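Local coordinates for protein metallo-beta-lactamase (Chryseobacterium indologenes, PDB 3L6N) that hydrolyses the beta-lactam ring of penicillins, cephalosporins and carbapenems with the help of zinc, and so confers resistance to these antibiotics, at residues N13-Y18 / P149-L154; S33-T38 / D59-R64; V43-P48 / V144-P149. One frame throughout, in Å; residues are numbered along the deposited sequence.

Interaction 1 of 3, residues N13-Y18 / P149-L154; sequences NNLHIY and PKYNVL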
loop_
_atom_site.group_PDB
_atom_site.type_symbol
_atom_site.label_atom_id
_atom_site.label_comp_id
_atom_site.label_asym_id
_atom_site.label_seq_id
_atom_site.Cartn_x
_atom_site.Cartn_y
_atom_site.Cartn_z
ATOM N N ASN A 13 5.123 17.976 -2.370
ATOM C CA ASN A 13 5.291 18.328 -0.953
ATOM C C ASN A 13 4.861 17.215 0.016
ATOM O O ASN A 13 5.633 16.830 0.901
ATOM C CB ASN A 13 4.568 19.650 -0.625
ATOM C CG ASN A 13 5.046 20.287 0.659
ATOM O OD1 ASN A 13 6.217 20.168 1.039
ATOM N ND2 ASN A 13 4.146 21.012 1.319
ATOM N N ASN A 14 3.650 16.689 -0.175
ATOM C CA ASN A 14 2.994 15.918 0.877
ATOM C C ASN A 14 2.864 14.416 0.662
ATOM O O ASN A 14 2.717 13.674 1.648
ATOM C CB ASN A 14 1.606 16.501 1.199
ATOM C CG ASN A 14 1.684 17.761 2.047
ATOM O OD1 ASN A 14 2.765 18.206 2.434
ATOM N ND2 ASN A 14 0.523 18.359 2.321
ATOM N N LEU A 15 2.898 13.972 -0.596
ATOM C CA LEU A 15 2.738 12.549 -0.888
ATOM C C LEU A 15 4.094 11.850 -0.975
ATOM O O LEU A 15 4.925 12.162 -1.842
ATOM C CB LEU A 15 1.928 12.328 -2.174
ATOM C CG LEU A 15 1.608 10.864 -2.481
ATOM C CD1 LEU A 15 0.730 10.247 -1.380
ATOM C CD2 LEU A 15 0.899 10.818 -3.821
ATOM N N HIS A 16 4.301 10.893 -0.077
ATOM C CA HIS A 16 5.592 10.211 0.024
ATOM C C HIS A 16 5.502 8.734 -0.284
ATOM O O HIS A 16 4.575 8.054 0.163
ATOM C CB HIS A 16 6.164 10.358 1.440
ATOM C CG HIS A 16 6.548 11.761 1.818
ATOM N ND1 HIS A 16 5.613 12.751 2.046
ATOM C CD2 HIS A 16 7.758 12.327 2.043
ATOM C CE1 HIS A 16 6.236 13.869 2.389
ATOM N NE2 HIS A 16 7.537 13.638 2.399
ATOM N N ILE A 17 6.483 8.241 -1.040
ATOM C CA ILE A 17 6.727 6.810 -1.212
ATOM C C ILE A 17 7.746 6.455 -0.154
ATOM O O ILE A 17 8.711 7.179 0.007
ATOM C CB ILE A 17 7.353 6.511 -2.587
ATOM C CG1 ILE A 17 6.401 6.949 -3.704
ATOM C CG2 ILE A 17 7.727 5.021 -2.706
ATOM C CD1 ILE A 17 7.136 7.481 -4.936
ATOM N N TYR A 18 7.519 5.380 0.595
ATOM C CA TYR A 18 8.560 4.886 1.498
ATOM C C TYR A 18 8.805 3.396 1.306
ATOM O O TYR A 18 7.882 2.626 1.042
ATOM C CB TYR A 18 8.316 5.278 2.968
ATOM C CG TYR A 18 7.276 4.490 3.739
ATOM C CD1 TYR A 18 7.657 3.433 4.574
ATOM C CD2 TYR A 18 5.925 4.827 3.685
ATOM C CE1 TYR A 18 6.722 2.723 5.317
ATOM C CE2 TYR A 18 4.972 4.123 4.435
ATOM C CZ TYR A 18 5.380 3.070 5.248
ATOM O OH TYR A 18 4.463 2.351 5.984
ATOM N N PRO A 149 -5.939 12.078 -6.453
ATOM C CA PRO A 149 -6.299 12.895 -7.623
ATOM C C PRO A 149 -5.488 14.173 -7.791
ATOM O O PRO A 149 -5.202 14.564 -8.930
ATOM C CB PRO A 149 -7.783 13.204 -7.406
ATOM C CG PRO A 149 -8.061 12.953 -5.980
ATOM C CD PRO A 149 -7.095 11.851 -5.571
ATOM N N LYS A 150 -5.111 14.802 -6.680
ATOM C CA LYS A 150 -4.314 16.033 -6.732
ATOM C C LYS A 150 -2.836 15.803 -7.072
ATOM O O LYS A 150 -2.107 16.755 -7.379
ATOM C CB LYS A 150 -4.472 16.825 -5.431
ATOM C CG LYS A 150 -5.927 17.080 -5.009
ATOM C CD LYS A 150 -6.687 17.953 -6.013
ATOM C CE LYS A 150 -7.853 18.659 -5.341
ATOM N NZ LYS A 150 -8.483 19.680 -6.232
ATOM N N TYR A 151 -2.401 14.545 -7.038
ATOM C CA TYR A 151 -1.012 14.172 -7.299
ATOM C C TYR A 151 -0.824 13.379 -8.585
ATOM O O TYR A 151 0.306 13.203 -9.046
ATOM C CB TYR A 151 -0.460 13.370 -6.108
ATOM C CG TYR A 151 -0.496 14.156 -4.823
ATOM C CD1 TYR A 151 -1.624 14.141 -3.997
ATOM C CD2 TYR A 151 0.595 14.928 -4.441
ATOM C CE1 TYR A 151 -1.664 14.879 -2.818
ATOM C CE2 TYR A 151 0.569 15.661 -3.269
ATOM C CZ TYR A 151 -0.558 15.636 -2.465
ATOM O OH TYR A 151 -0.578 16.376 -1.309
ATOM N N ASN A 152 -1.937 12.900 -9.148
ATOM C CA ASN A 152 -1.936 11.983 -10.294
ATOM C C ASN A 152 -1.085 10.743 -10.054
ATOM O O ASN A 152 -0.405 10.255 -10.945
ATOM C CB ASN A 152 -1.547 12.700 -11.595
ATOM C CG ASN A 152 -2.657 13.602 -12.108
ATOM O OD1 ASN A 152 -3.846 13.331 -11.915
ATOM N ND2 ASN A 152 -2.271 14.683 -12.771
ATOM N N VAL A 153 -1.152 10.237 -8.825
ATOM C CA VAL A 153 -0.391 9.048 -8.451
ATOM C C VAL A 153 -1.360 7.954 -8.042
ATOM O O VAL A 153 -2.291 8.206 -7.285
ATOM C CB VAL A 153 0.583 9.348 -7.275
ATOM C CG1 VAL A 153 1.186 8.059 -6.723
ATOM C CG2 VAL A 153 1.681 10.304 -7.714
ATOM N N LEU A 154 -1.134 6.749 -8.561
ATOM C CA LEU A 154 -1.891 5.584 -8.134
ATOM C C LEU A 154 -0.997 4.673 -7.322
ATOM O O LEU A 154 0.063 4.265 -7.794
ATOM C CB LEU A 154 -2.422 4.796 -9.328
ATOM C CG LEU A 154 -3.324 3.621 -8.936
ATOM C CD1 LEU A 154 -4.694 4.123 -8.467
ATOM C CD2 LEU A 154 -3.473 2.644 -10.098
#

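Interaction 2 of 3, residues S33-T38 / D59-R64; sequences SMYLVT and DTIKKR. With SO4 (sulfate ion), chain D.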
loop_
_atom_site.group_PDB
_atom_site.type_symbol
_atom_site.label_atom_id
_atom_site.label_comp_id
_atom_site.label_asym_id
_atom_site.label_seq_id
_atom_site.Cartn_x
_atom_site.Cartn_y
_atom_site.Cartn_z
ATOM N N SER A 33 5.525 1.340 0.242
ATOM C CA SER A 33 4.308 1.837 0.878
ATOM C C SER A 33 4.265 3.340 0.649
ATOM O O SER A 33 5.147 3.901 -0.013
ATOM C CB SER A 33 4.309 1.480 2.371
ATOM O OG SER A 33 4.186 0.064 2.530
ATOM N N MET A 34 3.227 3.999 1.157
ATOM C CA MET A 34 3.133 5.448 0.988
ATOM C C MET A 34 2.689 6.100 2.279
ATOM O O MET A 34 2.089 5.457 3.139
ATOM C CB MET A 34 2.144 5.800 -0.137
ATOM C CG MET A 34 2.527 5.183 -1.457
ATOM S SD MET A 34 1.638 5.869 -2.864
ATOM C CE MET A 34 2.543 7.400 -3.151
ATOM N N TYR A 35 2.989 7.383 2.411
ATOM C CA TYR A 35 2.293 8.183 3.408
ATOM C C TYR A 35 1.946 9.565 2.899
ATOM O O TYR A 35 2.593 10.086 2.005
ATOM C CB TYR A 35 3.042 8.221 4.751
ATOM C CG TYR A 35 4.315 9.047 4.861
ATOM C CD1 TYR A 35 4.274 10.446 4.939
ATOM C CD2 TYR A 35 5.564 8.416 4.980
ATOM C CE1 TYR A 35 5.461 11.211 5.105
ATOM C CE2 TYR A 35 6.730 9.157 5.125
ATOM C CZ TYR A 35 6.682 10.538 5.196
ATOM O OH TYR A 35 7.845 11.249 5.364
ATOM N N LEU A 36 0.899 10.148 3.466
ATOM C CA LEU A 36 0.406 11.441 2.994
ATOM C C LEU A 36 0.346 12.412 4.161
ATOM O O LEU A 36 -0.323 12.151 5.154
ATOM C CB LEU A 36 -0.983 11.268 2.364
ATOM C CG LEU A 36 -1.699 12.508 1.806
ATOM C CD1 LEU A 36 -0.928 13.162 0.684
ATOM C CD2 LEU A 36 -3.101 12.089 1.341
ATOM N N VAL A 37 1.076 13.523 4.041
ATOM C CA VAL A 37 1.072 14.557 5.082
ATOM C C VAL A 37 -0.189 15.386 4.889
ATOM O O VAL A 37 -0.491 15.771 3.770
ATOM C CB VAL A 37 2.285 15.470 4.958
ATOM C CG1 VAL A 37 2.236 16.546 6.019
ATOM C CG2 VAL A 37 3.574 14.648 5.117
ATOM N N THR A 38 -0.927 15.609 5.970
ATOM C CA THR A 38 -2.130 16.457 5.916
ATOM C C THR A 38 -2.034 17.480 7.030
ATOM O O THR A 38 -1.199 17.353 7.921
ATOM C CB THR A 38 -3.462 15.647 6.070
ATOM O OG1 THR A 38 -3.820 15.526 7.455
ATOM C CG2 THR A 38 -3.364 14.245 5.429
ATOM N N ASP A 59 8.408 7.785 14.722
ATOM C CA ASP A 59 9.401 8.742 15.233
ATOM C C ASP A 59 10.044 9.561 14.119
ATOM O O ASP A 59 10.245 10.773 14.268
ATOM C CB ASP A 59 10.503 8.020 16.026
ATOM C CG ASP A 59 9.986 7.374 17.303
ATOM O OD1 ASP A 59 8.854 7.669 17.732
ATOM O OD2 ASP A 59 10.746 6.559 17.875
ATOM N N THR A 60 10.362 8.894 13.008
ATOM C CA THR A 60 10.981 9.549 11.859
ATOM C C THR A 60 10.016 10.574 11.256
ATOM O O THR A 60 10.402 11.697 10.951
ATOM C CB THR A 60 11.435 8.496 10.833
ATOM O OG1 THR A 60 12.487 7.719 11.423
ATOM C CG2 THR A 60 11.971 9.138 9.550
ATOM N N ILE A 61 8.757 10.181 11.114
ATOM C CA ILE A 61 7.732 11.075 10.584
ATOM C C ILE A 61 7.513 12.291 11.499
ATOM O O ILE A 61 7.385 13.419 11.013
ATOM C CB ILE A 61 6.415 10.300 10.314
ATOM C CG1 ILE A 61 6.604 9.340 9.133
ATOM C CG2 ILE A 61 5.224 11.255 10.061
ATOM C CD1 ILE A 61 5.455 8.322 8.955
ATOM N N LYS A 62 7.498 12.071 12.817
ATOM C CA LYS A 62 7.370 13.175 13.770
ATOM C C LYS A 62 8.524 14.172 13.655
ATOM O O LYS A 62 8.318 15.386 13.664
ATOM C CB LYS A 62 7.252 12.638 15.211
ATOM C CG LYS A 62 7.314 13.728 16.300
ATOM C CD LYS A 62 6.180 14.738 16.194
ATOM C CE LYS A 62 6.294 15.790 17.309
ATOM N NZ LYS A 62 5.143 16.750 17.280
ATOM N N LYS A 63 9.744 13.662 13.549
ATOM C CA LYS A 63 10.917 14.535 13.421
ATOM C C LYS A 63 10.910 15.308 12.093
ATOM O O LYS A 63 11.266 16.495 12.052
ATOM C CB LYS A 63 12.196 13.705 13.567
ATOM C CG LYS A 63 13.495 14.497 13.562
ATOM C CD LYS A 63 14.656 13.536 13.782
ATOM C CE LYS A 63 15.995 14.184 13.494
ATOM N NZ LYS A 63 17.092 13.194 13.704
ATOM N N ARG A 64 10.486 14.634 11.022
ATOM C CA ARG A 64 10.481 15.205 9.677
ATOM C C ARG A 64 9.403 16.261 9.510
ATOM O O ARG A 64 9.655 17.319 8.935
ATOM C CB ARG A 64 10.269 14.099 8.629
ATOM C CG ARG A 64 10.560 14.512 7.196
ATOM C CD ARG A 64 10.647 13.243 6.344
ATOM N NE ARG A 64 10.901 13.507 4.925
ATOM C CZ ARG A 64 11.933 13.027 4.239
ATOM N NH1 ARG A 64 12.845 12.268 4.841
ATOM N NH2 ARG A 64 12.054 13.300 2.944
HETATM S S SO4 D . 15.494 10.139 11.509
HETATM O O1 SO4 D . 15.196 8.866 10.851
HETATM O O2 SO4 D . 15.865 11.132 10.501
HETATM O O3 SO4 D . 14.316 10.608 12.231
HETATM O O4 SO4 D . 16.596 9.958 12.452
#

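Interaction 3 of 3, residues V43-P48 / V144-P149; sequences VLFDVP and VVVWFP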
loop_
_atom_site.group_PDB
_atom_site.type_symbol
_atom_site.label_atom_id
_atom_site.label_comp_id
_atom_site.label_asym_id
_atom_site.label_seq_id
_atom_site.Cartn_x
_atom_site.Cartn_y
_atom_site.Cartn_z
ATOM N N VAL A 43 -1.162 10.245 7.186
ATOM C CA VAL A 43 -1.911 9.024 6.876
ATOM C C VAL A 43 -0.936 8.013 6.268
ATOM O O VAL A 43 -0.279 8.332 5.280
ATOM C CB VAL A 43 -3.030 9.316 5.857
ATOM C CG1 VAL A 43 -3.802 8.050 5.545
ATOM C CG2 VAL A 43 -3.985 10.395 6.416
ATOM N N LEU A 44 -0.836 6.819 6.861
ATOM C CA LEU A 44 -0.037 5.729 6.266
ATOM C C LEU A 44 -0.894 4.902 5.343
ATOM O O LEU A 44 -2.049 4.603 5.664
ATOM C CB LEU A 44 0.517 4.776 7.330
ATOM C CG LEU A 44 1.430 5.342 8.401
ATOM C CD1 LEU A 44 1.963 4.176 9.223
ATOM C CD2 LEU A 44 2.592 6.126 7.790
ATOM N N PHE A 45 -0.312 4.537 4.200
ATOM C CA PHE A 45 -0.881 3.549 3.298
ATOM C C PHE A 45 0.027 2.342 3.292
ATOM O O PHE A 45 1.066 2.335 2.630
ATOM C CB PHE A 45 -1.089 4.139 1.898
ATOM C CG PHE A 45 -2.060 5.275 1.892
ATOM C CD1 PHE A 45 -1.618 6.582 2.043
ATOM C CD2 PHE A 45 -3.428 5.028 1.792
ATOM C CE1 PHE A 45 -2.521 7.637 2.080
ATOM C CE2 PHE A 45 -4.338 6.079 1.821
ATOM C CZ PHE A 45 -3.873 7.392 1.961
ATOM N N ASP A 46 -0.407 1.341 4.059
ATOM C CA ASP A 46 0.379 0.154 4.406
ATOM C C ASP A 46 1.505 0.502 5.357
ATOM O O ASP A 46 1.894 1.661 5.487
ATOM C CB ASP A 46 0.834 -0.608 3.164
ATOM C CG ASP A 46 -0.341 -1.045 2.333
ATOM O OD1 ASP A 46 -1.284 -1.585 2.941
ATOM O OD2 ASP A 46 -0.328 -0.847 1.097
ATOM N N VAL A 47 2.001 -0.522 6.043
ATOM C CA VAL A 47 2.902 -0.334 7.190
ATOM C C VAL A 47 4.250 -1.009 6.933
ATOM O O VAL A 47 4.355 -1.839 6.015
ATOM C CB VAL A 47 2.269 -0.897 8.487
ATOM C CG1 VAL A 47 0.945 -0.200 8.792
ATOM C CG2 VAL A 47 2.060 -2.406 8.389
ATOM N N PRO A 48 5.288 -0.648 7.711
ATOM C CA PRO A 48 6.570 -1.351 7.523
ATOM C C PRO A 48 6.430 -2.861 7.547
ATOM O O PRO A 48 5.630 -3.413 8.314
ATOM C CB PRO A 48 7.412 -0.862 8.700
ATOM C CG PRO A 48 6.918 0.532 8.927
ATOM C CD PRO A 48 5.415 0.438 8.705
ATOM N N VAL A 144 -6.760 -3.756 -2.974
ATOM C CA VAL A 144 -7.320 -2.481 -3.409
ATOM C C VAL A 144 -6.180 -1.554 -3.820
ATOM O O VAL A 144 -5.028 -1.787 -3.458
ATOM C CB VAL A 144 -8.185 -1.812 -2.314
ATOM C CG1 VAL A 144 -9.458 -2.617 -2.075
ATOM C CG2 VAL A 144 -7.391 -1.636 -0.999
ATOM N N VAL A 145 -6.520 -0.517 -4.581
ATOM C CA VAL A 145 -5.565 0.507 -5.003
ATOM C C VAL A 145 -5.977 1.841 -4.375
ATOM O O VAL A 145 -7.119 1.997 -3.938
ATOM C CB VAL A 145 -5.511 0.639 -6.552
ATOM C CG1 VAL A 145 -5.075 -0.684 -7.210
ATOM C CG2 VAL A 145 -6.871 1.133 -7.132
ATOM N N VAL A 146 -5.052 2.799 -4.331
ATOM C CA VAL A 146 -5.354 4.115 -3.784
ATOM C C VAL A 146 -5.008 5.189 -4.799
ATOM O O VAL A 146 -3.865 5.293 -5.258
ATOM C CB VAL A 146 -4.619 4.398 -2.441
ATOM C CG1 VAL A 146 -5.158 5.682 -1.815
ATOM C CG2 VAL A 146 -4.806 3.225 -1.464
ATOM N N TRP A 147 -6.021 5.973 -5.168
ATOM C CA TRP A 147 -5.850 7.049 -6.146
ATOM C C TRP A 147 -5.745 8.392 -5.439
ATOM O O TRP A 147 -6.553 8.699 -4.563
ATOM C CB TRP A 147 -7.049 7.049 -7.107
ATOM C CG TRP A 147 -7.109 8.218 -8.074
ATOM C CD1 TRP A 147 -8.123 9.126 -8.196
ATOM C CD2 TRP A 147 -6.127 8.575 -9.058
ATOM N NE1 TRP A 147 -7.829 10.034 -9.190
ATOM C CE2 TRP A 147 -6.614 9.717 -9.737
ATOM C CE3 TRP A 147 -4.892 8.039 -9.436
ATOM C CZ2 TRP A 147 -5.898 10.338 -10.767
ATOM C CZ3 TRP A 147 -4.177 8.656 -10.464
ATOM C CH2 TRP A 147 -4.688 9.792 -11.116
ATOM N N PHE A 148 -4.741 9.177 -5.826
ATOM C CA PHE A 148 -4.491 10.495 -5.251
ATOM C C PHE A 148 -4.698 11.564 -6.331
ATOM O O PHE A 148 -3.757 11.908 -7.047
ATOM C CB PHE A 148 -3.062 10.557 -4.700
ATOM C CG PHE A 148 -2.806 9.582 -3.577
ATOM C CD1 PHE A 148 -2.250 8.331 -3.836
ATOM C CD2 PHE A 148 -3.130 9.918 -2.267
ATOM C CE1 PHE A 148 -2.015 7.425 -2.794
ATOM C CE2 PHE A 148 -2.908 9.016 -1.209
ATOM C CZ PHE A 148 -2.337 7.773 -1.486
ATOM N N PRO A 149 -5.939 12.078 -6.453
ATOM C CA PRO A 149 -6.299 12.895 -7.623
ATOM C C PRO A 149 -5.488 14.173 -7.791
ATOM O O PRO A 149 -5.202 14.564 -8.930
ATOM C CB PRO A 149 -7.783 13.204 -7.406
ATOM C CG PRO A 149 -8.061 12.953 -5.980
ATOM C CD PRO A 149 -7.095 11.851 -5.571
#

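Interaction 1 of 3, residues N13-Y18 / P149-L154
L15 lies over one face of the Y151 ring and reaches past it to V153. The evidence for the facial approach is a CH-pi contact: L15 CB stands 3.9 Å from the centroid of the Y151 ring, 18° off its normal, displaced toward the CD2/CE2 rim. Beyond CB the leucine turns toward the root of the tyrosine. With CG anti to the backbone N (chi1 -175°), the branch is directed at the tyrosine, and L15 CD2 comes to 3.7 Å from Y151 CB. The same methyl also meets V153, with L15 CD2 at 3.8 Å from V153 CB and nearly equidistant from both valine methyls, so one branch of the leucine fills the angle between tyrosine and valine. Y151 holds its CG beside its own backbone N (chi1 -60°), and the ring passes across the leucine at a slant, its far end reaching N14, where Y151 OH comes to 3.3 Å from N14 CB, obliquely to the ring. That hydroxyl is tied to E128, whose carboxylate also takes N14 ND2; a single acidic group thus fixes both the ring's far end and the neighbouring amide. In the 149-154 turn, a G1 beta bulge sets N152 and V153 together opposite F148, an irregularity at the start of strand 153-157. The contact joins the two beta sheets of the metallo-beta-lactamase sandwich away from the zinc sites: L15, at the start of strand 15-24, also packs on M34 of strand 27-38 in its own sheet and on F148 of strand 145-148 in the other.

Interaction 2 of 3, residues S33-T38 / D59-R64
Y35 and I61 form the close-packed half of this contact, between strand and helix. The terminal methyl I61 CD1 sits 4.2 Å from the centroid of the Y35 ring and 19° off the normal, a CH-pi contact over the face, displaced toward CD2. I61 CG1 follows the same rim at 4.0 Å from Y35 CE2, and the two side chains run past one another, each pointing toward the other's backbone. The tyrosine CG lies between its backbone N and carbonyl carbon (chi1 73°), sending the ring out from the strand toward the helix. Both residues also touch V42 and L44 of strand 41-45, and the Y35 ring stacks on H16.

Toward solvent the packing thins. The exposed R64 contributes chiefly its aliphatic part, with R64 CD 3.6 Å from Y35 OH; its guanidinium plane is turned 83° from the ring. The phenol hydroxyl has its polar partner in H65 NE2, just beyond the segment. On the outer side of the helix a sulfate ion, probably from the crystallisation liquor, lies with O1 3.0 Å from T60 OG1, a tie left unsettled because T60 OG1 also hydrogen-bonds S56 O.

Helix 54-65 follows strand 41-45 and leads into the parallel strand 69-73, a beta-alpha-beta crossover whose helix covers the outer face of one sheet, as in the alpha-beta/beta-alpha sandwich of metallo-beta-lactamases.

Interaction 3 of 3, residues V43-P48 / V144-P149
F45 and F148 meet edge to face between the two sheets of the alpha-beta/beta-alpha sandwich, F45 from strand 41-45 and F148 from strand 145-148. The ring planes stand at 88° with centroids 5.0 Å apart, which establishes a T-shaped pair; F45 supplies the face and F148 the edge. The approach is off-centre, toward the CE1 side of F45. Each side chain has its CG anti to the carbonyl carbon (chi1 -63° in both), and the two rings approach from opposite directions between the sheets.

V146, two residues before F148 and on the same side of its strand, adds the second contact. Its side chain crosses that of F45 at about a right angle and reaches the other long side of the ring, obliquely, with V146 CG1 3.7 Å from F45 CE2.

The same cluster is completed by F130 of strand 128-133, which packs on V146 and F148 and meets F45 edge to face, and by F73 and L36, which bound F45 from its own sheet. Further out, immediately after F45, the chain leaves the strand at D46, whose OD2 forms a salt bridge with R81 and a hydrogen bond with T75. The F45 side chain is about 12 Å from a bound zinc ion. Where the two rings meet, F148 CZ and F148 CE2 both lie 3.6 Å from F45 CE1.

How the interactions relate
Interactions 1 and 3 both bridge the two sheets, whereas interaction 2 seals the outer face of one of them with a helix. Interaction 3, its centre about 5 Å from that of the chain, is purely apolar core. Interaction 1, about 12 Å out, remains mostly buried but acquires polar ends, and interaction 2, about 14 Å out, grades into exposed charged side chains. Their strands are hydrogen-bonded neighbours: H16 N lies 2.8 Å from Y35 O and M34 O 2.8 Å from F45 N, both probable hydrogen bonds, and strands 15-24, 27-38 and 41-45 are successive in one sheet. In the other, V153 O lies 3.0 Å from F148 N, linking interactions 1 and 3.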